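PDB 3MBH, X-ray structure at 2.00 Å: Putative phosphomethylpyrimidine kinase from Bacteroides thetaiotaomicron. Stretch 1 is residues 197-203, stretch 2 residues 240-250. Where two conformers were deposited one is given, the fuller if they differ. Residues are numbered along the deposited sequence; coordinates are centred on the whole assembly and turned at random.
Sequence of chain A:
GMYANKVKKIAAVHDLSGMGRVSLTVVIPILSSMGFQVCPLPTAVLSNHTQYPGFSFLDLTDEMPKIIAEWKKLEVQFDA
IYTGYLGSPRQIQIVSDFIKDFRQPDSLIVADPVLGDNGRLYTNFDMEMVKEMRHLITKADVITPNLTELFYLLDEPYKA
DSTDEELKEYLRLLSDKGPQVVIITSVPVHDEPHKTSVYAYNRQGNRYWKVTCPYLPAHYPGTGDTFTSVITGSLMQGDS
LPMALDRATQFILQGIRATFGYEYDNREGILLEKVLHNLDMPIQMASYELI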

ATOM      1  N   SER A 197      13.582  28.343   2.440  0.70 21.31           N
ATOM      2  CA  SER A 197      12.473  28.368   3.405  0.70 21.50           C
ATOM      3  C   SER A 197      11.157  28.800   2.754  0.70 20.38           C
ATOM      4  O   SER A 197      11.142  29.414   1.679  0.70 19.77           O
ATOM      5  N   VAL A 198      10.063  28.394   3.402  1.00 19.47           N
ATOM      6  CA  VAL A 198       8.729  28.777   3.044  1.00 18.12           C
ATOM      7  C   VAL A 198       8.145  29.419   4.305  1.00 17.72           C
ATOM      8  O   VAL A 198       8.345  28.920   5.427  1.00 16.85           O
ATOM      9  N   TYR A 199       7.469  30.540   4.138  1.00 16.80           N
ATOM     10  CA  TYR A 199       6.831  31.268   5.224  1.00 16.84           C
ATOM     11  C   TYR A 199       5.339  31.328   4.893  1.00 17.79           C
ATOM     12  O   TYR A 199       4.972  31.296   3.708  1.00 16.76           O
ATOM     13  N   ALA A 200       4.478  31.317   5.918  1.00 17.50           N
ATOM     14  CA  ALA A 200       3.022  31.373   5.691  1.00 16.51           C
ATOM     15  C   ALA A 200       2.327  32.079   6.851  1.00 16.45           C
ATOM     16  O   ALA A 200       2.826  32.135   8.015  1.00 15.47           O
ATOM     17  N   TYR A 201       1.166  32.616   6.523  1.00 15.97           N
ATOM     18  CA  TYR A 201       0.323  33.294   7.483  1.00 15.34           C
ATOM     19  C   TYR A 201      -1.136  32.872   7.249  1.00 15.61           C
ATOM     20  O   TYR A 201      -1.576  32.728   6.136  1.00 14.87           O
ATOM     21  N   ASN A 202      -1.862  32.643   8.328  1.00 15.76           N
ATOM     22  CA  ASN A 202      -3.290  32.325   8.276  1.00 15.43           C
ATOM     23  C   ASN A 202      -3.956  33.400   9.104  1.00 15.29           C
ATOM     24  O   ASN A 202      -3.758  33.486  10.331  1.00 14.95           O
ATOM     25  N   ARG A 203      -4.746  34.222   8.455  1.00 15.53           N
ATOM     26  CA  ARG A 203      -5.434  35.306   9.165  1.00 16.92           C
ATOM     27  C   ARG A 203      -6.411  34.677  10.170  1.00 16.64           C
ATOM     28  O   ARG A 203      -6.628  35.201  11.238  1.00 15.75           O
ATOM     29  N   SER A 240      -4.633  20.878   7.973  1.00 15.48           N
ATOM     30  CA  SER A 240      -4.254  22.198   8.443  1.00 15.10           C
ATOM     31  C   SER A 240      -3.169  22.823   7.541  1.00 15.81           C
ATOM     32  O   SER A 240      -2.513  22.113   6.760  1.00 15.94           O
ATOM     33  N   LEU A 241      -2.990  24.141   7.664  1.00 15.38           N
ATOM     34  CA  LEU A 241      -2.013  24.858   6.861  1.00 15.64           C
ATOM     35  C   LEU A 241      -0.598  24.295   7.109  1.00 14.76           C
ATOM     36  O   LEU A 241       0.068  23.980   6.181  1.00 15.99           O
ATOM     37  N   PRO A 242      -0.175  24.126   8.375  1.00 15.37           N
ATOM     38  CA  PRO A 242       1.194  23.641   8.544  1.00 15.72           C
ATOM     39  C   PRO A 242       1.362  22.225   7.977  1.00 16.97           C
ATOM     40  O   PRO A 242       2.418  21.906   7.427  1.00 17.34           O
HETATM   41  N   MSE A 243       0.305  21.395   8.058  1.00 17.13           N
HETATM   42  CA  MSE A 243       0.377  20.064   7.470  1.00 16.80           C
HETATM   43  C   MSE A 243       0.506  20.149   5.936  1.00 16.01           C
HETATM   44  O   MSE A 243       1.293  19.402   5.361  1.00 14.64           O
ATOM     45  N   ALA A 244      -0.236  21.076   5.304  1.00 15.85           N
ATOM     46  CA  ALA A 244      -0.148  21.314   3.851  1.00 15.96           C
ATOM     47  C   ALA A 244       1.257  21.694   3.464  1.00 15.36           C
ATOM     48  O   ALA A 244       1.812  21.155   2.511  1.00 16.49           O
ATOM     49  N   LEU A 245       1.837  22.631   4.193  1.00 15.61           N
ATOM     50  CA  LEU A 245       3.231  23.015   3.992  1.00 16.27           C
ATOM     51  C   LEU A 245       4.243  21.839   4.046  1.00 16.99           C
ATOM     52  O   LEU A 245       5.190  21.772   3.242  1.00 16.52           O
ATOM     53  N   ASP A 246       4.072  20.952   5.027  1.00 17.65           N
ATOM     54  CA  ASP A 246       4.927  19.751   5.161  1.00 18.23           C
ATOM     55  C   ASP A 246       4.740  18.782   4.023  1.00 18.19           C
ATOM     56  O   ASP A 246       5.728  18.328   3.440  1.00 18.38           O
ATOM     57  N   ARG A 247       3.485  18.507   3.664  1.00 16.76           N
ATOM     58  CA  ARG A 247       3.206  17.615   2.554  1.00 16.48           C
ATOM     59  C   ARG A 247       3.822  18.151   1.271  1.00 16.59           C
ATOM     60  O   ARG A 247       4.458  17.393   0.537  1.00 16.18           O
ATOM     61  N   ALA A 248       3.627  19.447   0.984  1.00 16.32           N
ATOM     62  CA  ALA A 248       4.129  20.078  -0.268  1.00 15.86           C
ATOM     63  C   ALA A 248       5.658  20.080  -0.330  1.00 15.61           C
ATOM     64  O   ALA A 248       6.232  19.635  -1.320  1.00 16.40           O
ATOM     65  N   THR A 249       6.322  20.469   0.753  1.00 16.18           N
ATOM     66  CA  THR A 249       7.768  20.541   0.751  1.00 16.46           C
ATOM     67  C   THR A 249       8.425  19.145   0.687  1.00 17.38           C
ATOM     68  O   THR A 249       9.426  18.959  -0.005  1.00 15.96           O
ATOM     69  N   GLN A 250       7.857  18.158   1.388  1.00 17.68           N
ATOM     70  CA  GLN A 250       8.419  16.820   1.380  1.00 19.41           C
ATOM     71  C   GLN A 250       8.263  16.141   0.027  1.00 18.73           C
ATOM     72  O   GLN A 250       9.175  15.475  -0.423  1.00 18.89           O
TER

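How does the strand meet the helix? Strand 197-202 runs nearly antiparallel to helix 241-250, at 157°, with the axes 10.0 Å apart at closest approach. Alternation along the strand turns V198, A200 and N202 toward the helix and S197, Y199 and Y201 away. From the helix, L241, L245 and T249 point back, spaced four residues apart so that they line one face.

What does L241, which covers the most surface, touch? With chi1 t and chi2 p, it brings CD2 to 4.0 Å from A200 CB and 3.8 Å from N202 CB, and the same L241 CD2 lies 4.1 Å from Y201 O. The small A200 side chain also meets L245, whose CD1 is 3.9 Å from A200 CB.

Where does V198 fit? Its t rotamer splits the two methyls between successive helix turns: V198 CG1 lies 4.1 Å from L245 CD2, and V198 CG2 lies 4.0 Å from T249 CG2. L245, in the m, t rotamer, reaches both V198 and A200, its CD2 also lying 4.3 Å from A200 CB.

Do polar groups tie the stretches together? No hydrogen bond crosses, and the contact is essentially apolar. T249 OG1 instead donates to L245 O at 2.7 Å within the helix, while its methyl faces V198. At the helix start, S240 OG caps M243 N at 3.2 Å.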

ATOM      1  CB  SER A 197      12.792  29.225   4.626  0.70 21.04           C
ATOM      2  OG  SER A 197      13.408  30.435   4.231  0.70 24.48           O
ATOM      3  CB  VAL A 198       7.868  27.567   2.615  1.00 18.76           C
ATOM      4  CG1 VAL A 198       6.398  27.987   2.376  1.00 17.87           C
ATOM      5  CG2 VAL A 198       8.454  26.847   1.342  1.00 19.60           C
ATOM      6  CB  TYR A 199       7.398  32.660   5.332  1.00 17.63           C
ATOM      7  CG  TYR A 199       8.800  32.746   5.856  1.00 18.65           C
ATOM      8  CD1 TYR A 199       9.908  32.445   5.048  1.00 18.67           C
ATOM      9  CD2 TYR A 199       9.043  33.185   7.168  1.00 19.54           C
ATOM     10  CE1 TYR A 199      11.216  32.561   5.571  1.00 20.48           C
ATOM     11  CE2 TYR A 199      10.317  33.326   7.665  1.00 18.37           C
ATOM     12  CZ  TYR A 199      11.397  32.993   6.883  1.00 21.99           C
ATOM     13  OH  TYR A 199      12.658  33.177   7.430  1.00 22.31           O
ATOM     14  CB  ALA A 200       2.438  29.982   5.517  1.00 15.44           C
ATOM     15  CB  TYR A 201       0.524  34.788   7.379  1.00 15.54           C
ATOM     16  CG  TYR A 201      -0.449  35.562   8.187  1.00 14.43           C
ATOM     17  CD1 TYR A 201      -0.339  35.589   9.542  1.00 15.82           C
ATOM     18  CD2 TYR A 201      -1.481  36.277   7.584  1.00 16.50           C
ATOM     19  CE1 TYR A 201      -1.241  36.266  10.324  1.00 18.65           C
ATOM     20  CE2 TYR A 201      -2.387  36.965   8.331  1.00 18.14           C
ATOM     21  CZ  TYR A 201      -2.250  36.974   9.708  1.00 19.83           C
ATOM     22  OH  TYR A 201      -3.105  37.650  10.502  1.00 18.37           O
ATOM     23  CB  ASN A 202      -3.573  30.921   8.857  1.00 14.93           C
ATOM     24  CG  ASN A 202      -4.951  30.429   8.538  1.00 15.44           C
ATOM     25  OD1 ASN A 202      -5.816  31.197   8.137  1.00 17.99           O
ATOM     26  ND2 ASN A 202      -5.169  29.148   8.700  1.00 16.49           N
ATOM     27  CB  ARG A 203      -6.176  36.210   8.165  1.00 17.11           C
ATOM     28  CG  ARG A 203      -6.784  37.502   8.810  1.00 21.66           C
ATOM     29  CD  ARG A 203      -7.371  38.459   7.740  1.00 26.75           C
ATOM     30  NE  ARG A 203      -8.288  37.767   6.819  1.00 30.17           N
ATOM     31  CZ  ARG A 203      -8.260  37.823   5.469  1.00 34.05           C
ATOM     32  NH1 ARG A 203      -7.371  38.580   4.823  1.00 35.04           N
ATOM     33  NH2 ARG A 203      -9.152  37.117   4.744  1.00 32.80           N
ATOM     34  CB  SER A 240      -3.662  22.093   9.856  1.00 15.22           C
ATOM     35  OG  SER A 240      -2.368  21.539   9.786  1.00 17.08           O
ATOM     36  CB  LEU A 241      -2.059  26.376   7.124  1.00 14.81           C
ATOM     37  CG  LEU A 241      -0.914  27.229   6.508  1.00 16.09           C
ATOM     38  CD1 LEU A 241      -0.887  27.048   4.979  1.00 13.87           C
ATOM     39  CD2 LEU A 241      -1.078  28.734   6.907  1.00 11.97           C
ATOM     40  CB  PRO A 242       1.422  23.715  10.076  1.00 15.40           C
ATOM     41  CG  PRO A 242       0.064  23.790  10.666  1.00 14.93           C
ATOM     42  CD  PRO A 242      -0.819  24.443   9.660  1.00 14.31           C
HETATM   43  CB  MSE A 243      -0.817  19.195   7.880  1.00 17.78           C
HETATM   44  CG  MSE A 243      -0.914  17.902   7.095  1.00 20.53           C
HETATM   45 SE   MSE A 243       0.441  16.657   7.740  0.75 25.69          SE
HETATM   46  CE  MSE A 243      -0.409  16.196   9.470  1.00 22.03           C
ATOM     47  CB  ALA A 244      -1.134  22.399   3.406  1.00 14.64           C
ATOM     48  CB  LEU A 245       3.646  24.060   5.053  1.00 15.86           C
ATOM     49  CG  LEU A 245       2.925  25.418   5.051  1.00 16.83           C
ATOM     50  CD1 LEU A 245       3.462  26.338   6.230  1.00 16.13           C
ATOM     51  CD2 LEU A 245       3.022  26.099   3.731  1.00 12.24           C
ATOM     52  CB  ASP A 246       4.672  19.070   6.512  1.00 19.14           C
ATOM     53  CG  ASP A 246       5.378  19.824   7.655  1.00 24.09           C
ATOM     54  OD1 ASP A 246       6.605  20.043   7.512  1.00 29.46           O
ATOM     55  OD2 ASP A 246       4.743  20.199   8.651  1.00 27.41           O
ATOM     56  CB  ARG A 247       1.713  17.406   2.387  1.00 16.33           C
ATOM     57  CG  ARG A 247       1.100  16.674   3.523  1.00 19.64           C
ATOM     58  CD  ARG A 247      -0.380  16.272   3.258  1.00 21.68           C
ATOM     59  NE  ARG A 247      -0.511  15.292   2.204  1.00 20.19           N
ATOM     60  CZ  ARG A 247      -1.665  14.902   1.694  1.00 23.06           C
ATOM     61  NH1 ARG A 247      -2.805  15.423   2.135  1.00 23.04           N
ATOM     62  NH2 ARG A 247      -1.672  13.964   0.741  1.00 24.48           N
ATOM     63  CB  ALA A 248       3.587  21.479  -0.472  1.00 14.32           C
ATOM     64  CB  THR A 249       8.289  21.397   1.927  1.00 17.29           C
ATOM     65  OG1 THR A 249       7.746  20.946   3.181  1.00 16.79           O
ATOM     66  CG2 THR A 249       7.915  22.920   1.695  1.00 16.42           C
ATOM     67  CB  GLN A 250       7.866  16.001   2.550  1.00 20.21           C
ATOM     68  CG  GLN A 250       8.463  16.639   3.858  1.00 26.17           C
ATOM     69  CD  GLN A 250       8.033  15.948   5.120  1.00 33.09           C
ATOM     70  OE1 GLN A 250       7.913  14.711   5.134  1.00 37.35           O
ATOM     71  NE2 GLN A 250       7.778  16.735   6.192  1.00 31.37           N
TER